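Local coordinates for glycosyl hydrolase, family 38 (Enterococcus faecalis, PDB 5KBP), which probably hydrolyses alpha-mannosidic linkages as a metal-dependent family 38 glycoside hydrolase, at residues A[565-570]-A[750-755]; A[573-578]-A[629-634]; A[829-834]-A[855-860]; A[842-847]-A[892-897]. All blocks are in the same frame, centred on the assembly; numbering follows the deposited sequence.

Contact 1: A[565-570]-A[750-755]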
loop_
_atom_site.group_PDB
_atom_site.type_symbol
_atom_site.label_atom_id
_atom_site.label_comp_id
_atom_site.label_asym_id
_atom_site.label_seq_id
_atom_site.Cartn_x
_atom_site.Cartn_y
_atom_site.Cartn_z
ATOM N N THR A 565 -30.365 5.134 10.413
ATOM C CA THR A 565 -31.282 5.349 9.306
ATOM C C THR A 565 -30.654 4.810 8.031
ATOM O O THR A 565 -29.450 4.551 7.969
ATOM C CB THR A 565 -31.626 6.837 9.119
ATOM O OG1 THR A 565 -30.475 7.537 8.634
ATOM C CG2 THR A 565 -32.073 7.460 10.432
ATOM N N GLY A 566 -31.488 4.645 7.009
ATOM C CA GLY A 566 -30.985 4.243 5.714
ATOM C C GLY A 566 -30.251 5.369 5.013
ATOM O O GLY A 566 -30.395 6.549 5.333
ATOM N N ASP A 567 -29.437 4.987 4.033
ATOM C CA ASP A 567 -28.703 5.964 3.233
ATOM C C ASP A 567 -28.547 5.393 1.832
ATOM O O ASP A 567 -27.818 4.415 1.636
ATOM C CB ASP A 567 -27.347 6.287 3.854
ATOM C CG ASP A 567 -26.569 7.315 3.052
ATOM O OD1 ASP A 567 -27.177 7.999 2.203
ATOM O OD2 ASP A 567 -25.349 7.450 3.281
ATOM N N ILE A 568 -29.230 6.002 0.865
ATOM C CA ILE A 568 -29.165 5.557 -0.521
ATOM C C ILE A 568 -28.485 6.633 -1.356
ATOM O O ILE A 568 -28.822 6.836 -2.529
ATOM C CB ILE A 568 -30.565 5.221 -1.066
ATOM C CG1 ILE A 568 -31.512 6.409 -0.892
ATOM C CG2 ILE A 568 -31.121 3.985 -0.370
ATOM C CD1 ILE A 568 -32.889 6.177 -1.470
ATOM N N GLY A 569 -27.522 7.329 -0.758
ATOM C CA GLY A 569 -26.769 8.339 -1.472
ATOM C C GLY A 569 -25.486 7.800 -2.071
ATOM O O GLY A 569 -25.498 6.789 -2.781
ATOM N N ASN A 570 -24.371 8.467 -1.790
ATOM C CA ASN A 570 -23.070 8.058 -2.301
ATOM C C ASN A 570 -22.000 8.510 -1.313
ATOM O O ASN A 570 -22.303 8.971 -0.209
ATOM C CB ASN A 570 -22.847 8.621 -3.711
ATOM C CG ASN A 570 -23.150 10.106 -3.801
ATOM O OD1 ASN A 570 -22.779 10.883 -2.922
ATOM N ND2 ASN A 570 -23.838 10.504 -4.864
ATOM N N LEU A 750 -21.265 8.382 13.506
ATOM C CA LEU A 750 -20.230 7.395 13.784
ATOM C C LEU A 750 -19.727 6.722 12.511
ATOM O O LEU A 750 -18.515 6.608 12.303
ATOM C CB LEU A 750 -20.759 6.344 14.765
ATOM C CG LEU A 750 -21.237 6.863 16.123
ATOM C CD1 LEU A 750 -21.724 5.714 16.990
ATOM C CD2 LEU A 750 -20.131 7.637 16.821
ATOM N N ILE A 751 -20.640 6.280 11.651
ATOM C CA ILE A 751 -20.271 5.533 10.455
ATOM C C ILE A 751 -21.389 5.697 9.435
ATOM O O ILE A 751 -22.572 5.714 9.786
ATOM C CB ILE A 751 -19.995 4.047 10.795
ATOM C CG1 ILE A 751 -19.416 3.301 9.591
ATOM C CG2 ILE A 751 -21.255 3.354 11.302
ATOM C CD1 ILE A 751 -18.993 1.881 9.911
ATOM N N ARG A 752 -21.004 5.846 8.169
ATOM C CA ARG A 752 -21.960 5.989 7.075
ATOM C C ARG A 752 -21.525 5.079 5.939
ATOM O O ARG A 752 -20.377 5.155 5.488
ATOM C CB ARG A 752 -22.056 7.442 6.602
ATOM C CG ARG A 752 -23.195 7.698 5.630
ATOM C CD ARG A 752 -23.352 9.178 5.321
ATOM N NE ARG A 752 -22.263 9.687 4.493
ATOM C CZ ARG A 752 -22.280 9.691 3.164
ATOM N NH1 ARG A 752 -21.249 10.172 2.484
ATOM N NH2 ARG A 752 -23.331 9.210 2.516
ATOM N N CYS A 753 -22.439 4.231 5.475
ATOM C CA CYS A 753 -22.119 3.156 4.544
ATOM C C CYS A 753 -22.912 3.337 3.257
ATOM O O CYS A 753 -24.146 3.391 3.286
ATOM C CB CYS A 753 -22.422 1.797 5.176
ATOM S SG CYS A 753 -21.838 1.640 6.887
ATOM N N VAL A 754 -22.202 3.423 2.131
ATOM C CA VAL A 754 -22.807 3.558 0.813
ATOM C C VAL A 754 -22.121 2.581 -0.135
ATOM O O VAL A 754 -21.126 1.943 0.208
ATOM C CB VAL A 754 -22.718 4.998 0.272
ATOM C CG1 VAL A 754 -23.649 5.910 1.054
ATOM C CG2 VAL A 754 -21.284 5.499 0.349
ATOM N N GLY A 755 -22.664 2.474 -1.346
ATOM C CA GLY A 755 -22.177 1.480 -2.285
ATOM C C GLY A 755 -21.606 2.012 -3.584
ATOM O O GLY A 755 -21.090 1.236 -4.395
#
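Arg752 and Asp567 form a buried salt bridge. Arg752 NH2 donates to Asp567 OD2 at 2.8 Å, and OD2 receives it on its syn lone pair. The carboxylate and guanidinium planes are turned 44° apart, and OD2 lies somewhat out of the guanidinium plane. The same guanidinium grips the backbone carbonyl of Asn570 end-on. NH1 reaches Asn570 O at 3.1 Å and NH2 reaches Asn570 O at 2.9 Å, both with the oxygen near the guanidinium plane. One arginine thus holds two points of the turn at 567-570. A bend in its chain at chi3 (71°) swings NE off the line of the extended CG and CD. NE donates to Ser301, and NH1 has a second acceptor in Asn298 O.

Asp567 is the head of an Asx turn: its OD1 takes Gly569 N at 3.1 Å, from above the carboxylate plane. OD1 also accepts from Phe575 N. The turn follows strand 555-566, and Arg752 lies near the end of strand 745-753. Both strands pair with 672-679, which runs between them in one antiparallel sheet of the C-terminal region.

The Asn570 side chain turns to its own loop, where OD1 accepts from Tyr572 N and Ile573 N. Val754 packs against the same turn. Its CG1 comes to 3.2 Å from Asp567 OD2, and its CG2 sits 3.5 Å from Asn570 C.

Contact 2: A[573-578]-A[629-634]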
loop_
_atom_site.group_PDB
_atom_site.type_symbol
_atom_site.label_atom_id
_atom_site.label_comp_id
_atom_site.label_asym_id
_atom_site.label_seq_id
_atom_site.Cartn_x
_atom_site.Cartn_y
_atom_site.Cartn_z
ATOM N N ILE A 573 -22.689 12.377 -0.624
ATOM C CA ILE A 573 -23.938 12.927 -0.116
ATOM C C ILE A 573 -24.723 11.843 0.611
ATOM O O ILE A 573 -24.812 10.702 0.142
ATOM C CB ILE A 573 -24.783 13.533 -1.258
ATOM C CG1 ILE A 573 -23.984 14.614 -1.993
ATOM C CG2 ILE A 573 -26.090 14.104 -0.724
ATOM C CD1 ILE A 573 -24.716 15.244 -3.151
ATOM N N PHE A 574 -25.287 12.206 1.760
ATOM C CA PHE A 574 -26.221 11.356 2.482
ATOM C C PHE A 574 -27.642 11.670 2.038
ATOM O O PHE A 574 -27.999 12.836 1.842
ATOM C CB PHE A 574 -26.085 11.564 3.994
ATOM C CG PHE A 574 -27.232 11.004 4.797
ATOM C CD1 PHE A 574 -27.244 9.673 5.176
ATOM C CD2 PHE A 574 -28.288 11.814 5.191
ATOM C CE1 PHE A 574 -28.291 9.154 5.918
ATOM C CE2 PHE A 574 -29.339 11.301 5.935
ATOM C CZ PHE A 574 -29.339 9.968 6.299
ATOM N N PHE A 575 -28.453 10.625 1.885
ATOM C CA PHE A 575 -29.859 10.807 1.532
ATOM C C PHE A 575 -30.658 9.662 2.134
ATOM O O PHE A 575 -30.478 8.504 1.741
ATOM C CB PHE A 575 -30.051 10.873 0.020
ATOM C CG PHE A 575 -31.473 11.135 -0.394
ATOM C CD1 PHE A 575 -31.994 12.419 -0.362
ATOM C CD2 PHE A 575 -32.293 10.098 -0.809
ATOM C CE1 PHE A 575 -33.301 12.664 -0.738
ATOM C CE2 PHE A 575 -33.602 10.336 -1.187
ATOM C CZ PHE A 575 -34.107 11.621 -1.151
ATOM N N LYS A 576 -31.537 9.985 3.072
ATOM C CA LYS A 576 -32.382 8.978 3.698
ATOM C C LYS A 576 -33.508 8.583 2.749
ATOM O O LYS A 576 -34.120 9.460 2.128
ATOM C CB LYS A 576 -32.966 9.512 5.005
ATOM C CG LYS A 576 -33.845 8.528 5.755
ATOM C CD LYS A 576 -34.525 9.199 6.939
ATOM C CE LYS A 576 -35.430 10.336 6.483
ATOM N NZ LYS A 576 -36.119 10.995 7.628
ATOM N N PRO A 577 -33.793 7.289 2.592
ATOM C CA PRO A 577 -34.949 6.883 1.787
ATOM C C PRO A 577 -36.232 7.512 2.313
ATOM O O PRO A 577 -36.382 7.767 3.510
ATOM C CB PRO A 577 -34.967 5.354 1.923
ATOM C CG PRO A 577 -34.036 5.041 3.062
ATOM C CD PRO A 577 -33.020 6.132 3.069
ATOM N N THR A 578 -37.163 7.763 1.388
ATOM C CA THR A 578 -38.287 8.648 1.677
ATOM C C THR A 578 -39.235 8.071 2.722
ATOM O O THR A 578 -39.913 8.833 3.421
ATOM C CB THR A 578 -39.052 8.961 0.389
ATOM O OG1 THR A 578 -39.598 7.753 -0.157
ATOM C CG2 THR A 578 -38.123 9.594 -0.634
ATOM N N GLU A 629 -30.481 10.569 -10.301
ATOM C CA GLU A 629 -30.240 11.558 -9.260
ATOM C C GLU A 629 -30.769 11.052 -7.924
ATOM O O GLU A 629 -31.865 10.490 -7.846
ATOM C CB GLU A 629 -30.903 12.886 -9.629
ATOM C CG GLU A 629 -30.578 14.033 -8.685
ATOM N N PHE A 630 -29.972 11.247 -6.869
ATOM C CA PHE A 630 -30.270 10.605 -5.592
ATOM C C PHE A 630 -31.588 11.087 -5.000
ATOM O O PHE A 630 -32.260 10.329 -4.293
ATOM C CB PHE A 630 -29.121 10.827 -4.604
ATOM C CG PHE A 630 -28.855 12.272 -4.283
ATOM C CD1 PHE A 630 -29.510 12.897 -3.234
ATOM C CD2 PHE A 630 -27.932 12.998 -5.017
ATOM C CE1 PHE A 630 -29.262 14.223 -2.933
ATOM C CE2 PHE A 630 -27.680 14.324 -4.722
ATOM C CZ PHE A 630 -28.345 14.937 -3.677
ATOM N N ARG A 631 -31.981 12.333 -5.278
ATOM C CA ARG A 631 -33.239 12.841 -4.742
ATOM C C ARG A 631 -34.456 12.172 -5.366
ATOM O O ARG A 631 -35.526 12.165 -4.747
ATOM C CB ARG A 631 -33.326 14.356 -4.935
ATOM C CG ARG A 631 -32.650 15.161 -3.837
ATOM C CD ARG A 631 -33.012 16.634 -3.933
ATOM N NE ARG A 631 -32.388 17.282 -5.083
ATOM C CZ ARG A 631 -32.704 18.498 -5.517
ATOM N NH1 ARG A 631 -33.645 19.201 -4.903
ATOM N NH2 ARG A 631 -32.081 19.010 -6.570
ATOM N N GLU A 632 -34.321 11.608 -6.566
ATOM C CA GLU A 632 -35.422 10.945 -7.253
ATOM C C GLU A 632 -35.424 9.436 -7.031
ATOM O O GLU A 632 -36.100 8.709 -7.767
ATOM C CB GLU A 632 -35.368 11.252 -8.751
ATOM C CG GLU A 632 -35.374 12.733 -9.087
ATOM C CD GLU A 632 -36.723 13.381 -8.850
ATOM O OE1 GLU A 632 -37.753 12.710 -9.070
ATOM O OE2 GLU A 632 -36.755 14.561 -8.443
ATOM N N ARG A 633 -34.690 8.951 -6.032
ATOM C CA ARG A 633 -34.528 7.519 -5.820
ATOM C C ARG A 633 -35.665 6.974 -4.964
ATOM O O ARG A 633 -35.982 7.528 -3.907
ATOM C CB ARG A 633 -33.173 7.221 -5.179
ATOM C CG ARG A 633 -32.018 7.429 -6.144
ATOM C CD ARG A 633 -30.675 7.027 -5.566
ATOM N NE ARG A 633 -29.637 7.091 -6.590
ATOM C CZ ARG A 633 -28.343 6.900 -6.365
ATOM N NH1 ARG A 633 -27.909 6.634 -5.140
ATOM N NH2 ARG A 633 -27.478 6.978 -7.366
ATOM N N LEU A 634 -36.276 5.886 -5.435
ATOM C CA LEU A 634 -37.425 5.277 -4.782
ATOM C C LEU A 634 -37.052 4.120 -3.866
ATOM O O LEU A 634 -37.937 3.567 -3.204
ATOM C CB LEU A 634 -38.424 4.780 -5.833
ATOM C CG LEU A 634 -38.830 5.775 -6.921
ATOM C CD1 LEU A 634 -39.633 5.076 -8.009
ATOM C CD2 LEU A 634 -39.614 6.932 -6.317
#
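Phe575 lays one ring face over the backbone of Phe630 and Arg631. Phe630 O stands 3.3 Å above the plane of the Phe575 ring, offset toward the rim. Arg631 CA makes a CH-pi contact with the same ring, 4.2 Å from its centroid.

The two phenylalanine rings form an offset edge-to-face pair. The edge of Phe630 turns to the face of Phe575, planes at 65° and centroids 5.7 Å apart. Phe575 CG is anti to the backbone N (chi1 -177°), on the side of segment 629-634. Ile573 covers a face of the Phe630 ring. Its CG2 lies 4.1 Å from the Phe630 centroid, and its CD1 reaches Phe630 CE2 at 3.5 Å.

Both loops belong to the family 38 C-terminal domain. Phe630 and Arg631 form a 3-10 turn between helix 619-625 and strand 641-653. Segment 573-578 lies in the loop between strands 555-566 and 583-584. The guanidinium of Arg633 turns a face to Phe630 CB, and its NH2 forms a salt bridge with Glu756.

No hydrogen bond crosses. Ring, CH-pi and aliphatic contacts join the loops, with the Phe630 carbonyl oxygen a polar atom on an aromatic face. Apart from the ring geometry the joint is largely non-directional.

Contact 3: A[829-834]-A[855-860]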
loop_
_atom_site.group_PDB
_atom_site.type_symbol
_atom_site.label_atom_id
_atom_site.label_comp_id
_atom_site.label_asym_id
_atom_site.label_seq_id
_atom_site.Cartn_x
_atom_site.Cartn_y
_atom_site.Cartn_z
ATOM N N ILE A 829 -6.049 29.075 25.081
ATOM C CA ILE A 829 -5.126 28.923 23.963
ATOM C C ILE A 829 -5.053 27.454 23.579
ATOM O O ILE A 829 -5.053 26.571 24.442
ATOM C CB ILE A 829 -3.722 29.460 24.317
ATOM C CG1 ILE A 829 -3.804 30.919 24.765
ATOM C CG2 ILE A 829 -2.777 29.323 23.135
ATOM C CD1 ILE A 829 -2.501 31.470 25.290
ATOM N N GLY A 830 -4.995 27.194 22.270
ATOM C CA GLY A 830 -4.724 25.865 21.757
ATOM C C GLY A 830 -3.302 25.788 21.248
ATOM O O GLY A 830 -2.859 26.634 20.466
ATOM N N TRP A 831 -2.579 24.769 21.706
ATOM C CA TRP A 831 -1.181 24.559 21.355
ATOM C C TRP A 831 -1.093 23.385 20.392
ATOM O O TRP A 831 -1.547 22.281 20.713
ATOM C CB TRP A 831 -0.339 24.313 22.606
ATOM C CG TRP A 831 -0.473 25.413 23.613
ATOM C CD1 TRP A 831 -1.332 25.459 24.670
ATOM C CD2 TRP A 831 0.268 26.639 23.645
ATOM N NE1 TRP A 831 -1.169 26.633 25.364
ATOM C CE2 TRP A 831 -0.192 27.376 24.754
ATOM C CE3 TRP A 831 1.278 27.184 22.846
ATOM C CZ2 TRP A 831 0.323 28.627 25.084
ATOM C CZ3 TRP A 831 1.788 28.427 23.175
ATOM C CH2 TRP A 831 1.310 29.134 24.284
ATOM N N THR A 832 -0.505 23.621 19.217
ATOM C CA THR A 832 -0.575 22.669 18.118
ATOM C C THR A 832 0.768 22.141 17.632
ATOM O O THR A 832 0.787 21.093 16.978
ATOM C CB THR A 832 -1.306 23.291 16.915
ATOM O OG1 THR A 832 -0.602 24.460 16.479
ATOM C CG2 THR A 832 -2.728 23.672 17.294
ATOM N N ALA A 833 1.879 22.818 17.916
ATOM C CA ALA A 833 3.153 22.396 17.349
ATOM C C ALA A 833 4.303 22.711 18.293
ATOM O O ALA A 833 4.374 23.804 18.860
ATOM C CB ALA A 833 3.405 23.065 15.992
ATOM N N VAL A 834 5.195 21.735 18.454
ATOM C CA VAL A 834 6.515 21.926 19.049
ATOM C C VAL A 834 7.483 21.091 18.219
ATOM O O VAL A 834 7.432 19.856 18.261
ATOM C CB VAL A 834 6.579 21.514 20.529
ATOM C CG1 VAL A 834 8.030 21.413 20.987
ATOM C CG2 VAL A 834 5.832 22.514 21.390
ATOM N N ILE A 855 -5.604 38.453 24.631
ATOM C CA ILE A 855 -5.260 37.798 25.890
ATOM C C ILE A 855 -3.746 37.835 26.068
ATOM O O ILE A 855 -3.008 37.899 25.074
ATOM C CB ILE A 855 -5.796 36.358 25.932
ATOM C CG1 ILE A 855 -5.051 35.477 24.927
ATOM C CG2 ILE A 855 -7.292 36.335 25.650
ATOM C CD1 ILE A 855 -5.533 34.048 24.903
ATOM N N PRO A 856 -3.240 37.814 27.301
ATOM C CA PRO A 856 -1.786 37.758 27.494
ATOM C C PRO A 856 -1.236 36.402 27.083
ATOM O O PRO A 856 -1.833 35.359 27.362
ATOM C CB PRO A 856 -1.618 38.000 28.998
ATOM C CG PRO A 856 -2.907 37.540 29.593
ATOM C CD PRO A 856 -3.966 37.878 28.582
ATOM N N CYS A 857 -0.086 36.422 26.409
ATOM C CA CYS A 857 0.518 35.178 25.924
ATOM C C CYS A 857 2.037 35.367 25.893
ATOM O O CYS A 857 2.598 35.831 24.899
ATOM C CB CYS A 857 -0.026 34.789 24.558
ATOM S SG CYS A 857 0.421 33.118 24.029
ATOM N N GLU A 858 2.686 34.996 26.993
ATOM C CA GLU A 858 4.139 34.975 27.091
ATOM C C GLU A 858 4.601 33.531 27.238
ATOM O O GLU A 858 4.112 32.806 28.110
ATOM C CB GLU A 858 4.627 35.816 28.273
ATOM N N LEU A 859 5.534 33.119 26.385
ATOM C CA LEU A 859 6.039 31.753 26.363
ATOM C C LEU A 859 7.504 31.752 26.775
ATOM O O LEU A 859 8.293 32.563 26.277
ATOM C CB LEU A 859 5.875 31.134 24.974
ATOM C CG LEU A 859 6.196 29.646 24.813
ATOM C CD1 LEU A 859 5.147 28.787 25.508
ATOM C CD2 LEU A 859 6.307 29.276 23.343
ATOM N N HIS A 860 7.866 30.843 27.678
ATOM C CA HIS A 860 9.221 30.765 28.201
ATOM C C HIS A 860 9.748 29.341 28.098
ATOM O O HIS A 860 8.997 28.369 28.216
ATOM C CB HIS A 860 9.288 31.231 29.662
ATOM C CG HIS A 860 9.056 32.697 29.841
ATOM N ND1 HIS A 860 10.063 33.631 29.717
ATOM C CD2 HIS A 860 7.933 33.394 30.140
ATOM C CE1 HIS A 860 9.571 34.838 29.931
ATOM N NE2 HIS A 860 8.281 34.722 30.189
#
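Ile829 opens the contact by touching both Ile855 and Cys857. Its CG1 lies 3.6 Å from Ile855 CD1, and the two side chains meet at a slant. Its CD1 goes further, to 3.6 Å from Cys857 SG. Cys857 SG is anti to its backbone N (chi1 -169°), which directs the sulfur at strand 829-836.

Trp831, two residues on, has its side chain on the same side of the strand. Its own strand neighbour Ile829 lays CG2 over one face of the indole, near the rim. Trp831 CH2 is 4.1 Å from Cys857 SG, an oblique sulfur-aromatic contact. The same CH2 is 4.0 Å from Leu859 CD1. The Leu859 side chain passes alongside that of Trp831, pointing the other way. No hydrogen bond links the segments. The backbones stay well apart, with Ile829 CA and Cys857 CA 8.7 Å from each other.

These mostly buried side chains pack on one face of a sheet in the C-terminal beta-sandwich region. Strand 829-836 is an outer strand of that sheet and pairs with 843-849. Segment 855-860 runs roughly along strand 829-836, over the sheet face that carries Trp895, on which Cys857 and Leu859 also rest. Beyond Trp831, Ala833 packs on helix 100-117.

Contact 4: A[842-847]-A[892-897]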
loop_
_atom_site.group_PDB
_atom_site.type_symbol
_atom_site.label_atom_id
_atom_site.label_comp_id
_atom_site.label_asym_id
_atom_site.label_seq_id
_atom_site.Cartn_x
_atom_site.Cartn_y
_atom_site.Cartn_z
ATOM N N HIS A 842 16.335 25.742 15.264
ATOM C CA HIS A 842 15.644 26.558 16.254
ATOM C C HIS A 842 14.378 25.853 16.720
ATOM O O HIS A 842 13.672 25.226 15.928
ATOM C CB HIS A 842 15.283 27.924 15.667
ATOM C CG HIS A 842 16.465 28.744 15.255
ATOM N ND1 HIS A 842 17.702 28.623 15.849
ATOM C CD2 HIS A 842 16.594 29.702 14.307
ATOM C CE1 HIS A 842 18.544 29.470 15.284
ATOM N NE2 HIS A 842 17.897 30.137 14.345
ATOM N N LEU A 843 14.087 25.959 18.014
ATOM C CA LEU A 843 12.858 25.383 18.543
ATOM C C LEU A 843 11.664 26.199 18.064
ATOM O O LEU A 843 11.606 27.414 18.283
ATOM C CB LEU A 843 12.896 25.335 20.069
ATOM C CG LEU A 843 11.658 24.702 20.711
ATOM C CD1 LEU A 843 11.505 23.253 20.271
ATOM C CD2 LEU A 843 11.714 24.802 22.225
ATOM N N VAL A 844 10.716 25.536 17.407
ATOM C CA VAL A 844 9.528 26.180 16.858
ATOM C C VAL A 844 8.320 25.739 17.671
ATOM O O VAL A 844 8.081 24.537 17.842
ATOM C CB VAL A 844 9.342 25.848 15.368
ATOM C CG1 VAL A 844 8.038 26.433 14.854
ATOM C CG2 VAL A 844 10.519 26.369 14.557
ATOM N N VAL A 845 7.564 26.713 18.175
ATOM C CA VAL A 845 6.342 26.464 18.929
ATOM C C VAL A 845 5.231 27.309 18.324
ATOM O O VAL A 845 5.435 28.490 18.021
ATOM C CB VAL A 845 6.518 26.791 20.427
ATOM C CG1 VAL A 845 5.240 26.484 21.194
ATOM C CG2 VAL A 845 7.695 26.022 21.006
ATOM N N ARG A 846 4.058 26.708 18.143
ATOM C CA ARG A 846 2.925 27.404 17.554
ATOM C C ARG A 846 1.668 27.168 18.376
ATOM O O ARG A 846 1.374 26.037 18.776
ATOM C CB ARG A 846 2.688 26.962 16.104
ATOM C CG ARG A 846 1.439 27.564 15.472
ATOM C CD ARG A 846 1.508 27.561 13.950
ATOM N NE ARG A 846 1.966 26.282 13.417
ATOM C CZ ARG A 846 3.173 26.081 12.899
ATOM N NH1 ARG A 846 3.510 24.884 12.439
ATOM N NH2 ARG A 846 4.047 27.077 12.838
ATOM N N GLY A 847 0.933 28.253 18.624
ATOM C CA GLY A 847 -0.374 28.185 19.240
ATOM C C GLY A 847 -1.304 29.196 18.597
ATOM O O GLY A 847 -0.904 29.951 17.709
ATOM N N ILE A 892 -2.771 33.286 14.976
ATOM C CA ILE A 892 -1.944 32.086 14.948
ATOM C C ILE A 892 -0.510 32.549 15.173
ATOM O O ILE A 892 0.142 33.062 14.258
ATOM C CB ILE A 892 -2.092 31.319 13.632
ATOM C CG1 ILE A 892 -3.568 31.063 13.322
ATOM C CG2 ILE A 892 -1.331 30.006 13.703
ATOM C CD1 ILE A 892 -3.803 30.543 11.920
ATOM N N ARG A 893 -0.014 32.380 16.393
ATOM C CA ARG A 893 1.310 32.859 16.763
ATOM C C ARG A 893 2.310 31.712 16.760
ATOM O O ARG A 893 2.017 30.612 17.239
ATOM C CB ARG A 893 1.281 33.527 18.140
ATOM C CG ARG A 893 2.606 34.143 18.555
ATOM C CD ARG A 893 2.434 35.095 19.725
ATOM N NE ARG A 893 1.669 36.283 19.360
ATOM C CZ ARG A 893 1.407 37.285 20.192
ATOM N NH1 ARG A 893 1.848 37.244 21.443
ATOM N NH2 ARG A 893 0.703 38.329 19.777
ATOM N N THR A 894 3.496 31.979 16.213
ATOM C CA THR A 894 4.576 31.004 16.147
ATOM C C THR A 894 5.829 31.604 16.767
ATOM O O THR A 894 6.236 32.713 16.402
ATOM C CB THR A 894 4.855 30.580 14.700
ATOM O OG1 THR A 894 3.645 30.107 14.096
ATOM C CG2 THR A 894 5.898 29.474 14.660
ATOM N N TRP A 895 6.436 30.875 17.697
ATOM C CA TRP A 895 7.642 31.313 18.383
ATOM C C TRP A 895 8.880 30.653 17.782
ATOM O O TRP A 895 8.802 29.635 17.089
ATOM C CB TRP A 895 7.567 30.991 19.877
ATOM C CG TRP A 895 6.555 31.789 20.645
ATOM C CD1 TRP A 895 6.791 32.901 21.398
ATOM C CD2 TRP A 895 5.151 31.524 20.749
ATOM N NE1 TRP A 895 5.620 33.350 21.959
ATOM C CE2 TRP A 895 4.598 32.522 21.575
ATOM C CE3 TRP A 895 4.308 30.542 20.220
ATOM C CZ2 TRP A 895 3.242 32.565 21.888
ATOM C CZ3 TRP A 895 2.960 30.589 20.529
ATOM C CH2 TRP A 895 2.440 31.594 21.354
ATOM N N ARG A 896 10.033 31.253 18.065
ATOM C CA ARG A 896 11.326 30.699 17.688
ATOM C C ARG A 896 12.294 30.892 18.843
ATOM O O ARG A 896 12.489 32.018 19.309
ATOM C CB ARG A 896 11.885 31.364 16.424
ATOM C CG ARG A 896 13.346 31.023 16.167
ATOM C CD ARG A 896 14.013 32.013 15.226
ATOM N NE ARG A 896 13.656 31.785 13.830
ATOM C CZ ARG A 896 14.230 32.408 12.805
ATOM N NH1 ARG A 896 15.191 33.296 13.020
ATOM N NH2 ARG A 896 13.846 32.141 11.564
ATOM N N PHE A 897 12.893 29.795 19.303
ATOM C CA PHE A 897 13.897 29.818 20.362
ATOM C C PHE A 897 15.241 29.440 19.751
ATOM O O PHE A 897 15.420 28.310 19.287
ATOM C CB PHE A 897 13.527 28.861 21.494
ATOM C CG PHE A 897 12.299 29.272 22.264
ATOM C CD1 PHE A 897 11.037 28.884 21.846
ATOM C CD2 PHE A 897 12.413 30.039 23.412
ATOM C CE1 PHE A 897 9.909 29.259 22.556
ATOM C CE2 PHE A 897 11.289 30.416 24.126
ATOM C CZ PHE A 897 10.035 30.026 23.697
#
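Trp895 turns the rim of its indole to the opposite strand. Gly847 N lies near the ring plane, 3.6 Å from Trp895 CZ3, and Gly847 itself has no side chain on this face. Trp895 CE3 also meets Val845 O at 3.2 Å. Within its own strand, Arg893 CG covers one face of the indole. Leu843 and Phe897 lie side by side and point the same way, their CB atoms 3.9 Å apart. Val845 CG2 reaches the Phe897 ring obliquely. Leu843, Val845, Trp895 and Phe897 thus share one largely apolar face, which the aliphatic part of Arg893 joins.

The strands form an antiparallel pair in the sheet of the C-terminal beta-sandwich region. Leu843 with Phe897, Val845 with Trp895 and Gly847 with Arg893 are hydrogen-bonded pairs. The bond from Trp895 N to Val845 O is 2.6 Å, while its return bond, from Val845 N to Trp895 O, is weak. Val844 with Arg896 and Arg846 with Thr894 are the non-hydrogen-bonded pairs between them.

Arg846 and Thr894 run side by side on the other face. Arg846 NH2 gives a weak bond to Thr894 OG1 at 3.3 Å, with the oxygen in the guanidinium plane. Thr894 chi1 (-55°) sets OG1 beside the backbone N, where Arg846 NH2 and CD meet it. The stronger partner of Arg846 is Glu101, in a salt bridge through NH1. At the strand end, His842 CD2 stands 3.5 Å above the guanidinium plane of Arg896, toward its rim. The imidazole and guanidinium planes are 44° apart, and Arg896 NH2 donates to Glu874 O.

How the contacts relate
The contacts form two groups on opposite sides of the chain's centre. Contacts 1 and 2 lie 11 Å apart between centres, and contact 2 is nested inside the loop closed by contact 1. They touch through two probable hydrogen bonds, Ile568 N to Phe575 O (2.9 Å) and Ile568 O to Arg633 NH1 (2.8 Å). Contacts 3 and 4 are 8 Å apart between centres and alternate along the chain. Segment 855-860 packs on the sheet of strands 829-836, 843-849 and 892-897, and Trp831 CZ3 meets Trp895 CZ3 at 3.6 Å. About 40 Å separates the centres of contacts 1 and 3. All four lie away from Phe253 and Tyr256, which can bind calcium; none is bound to this chain.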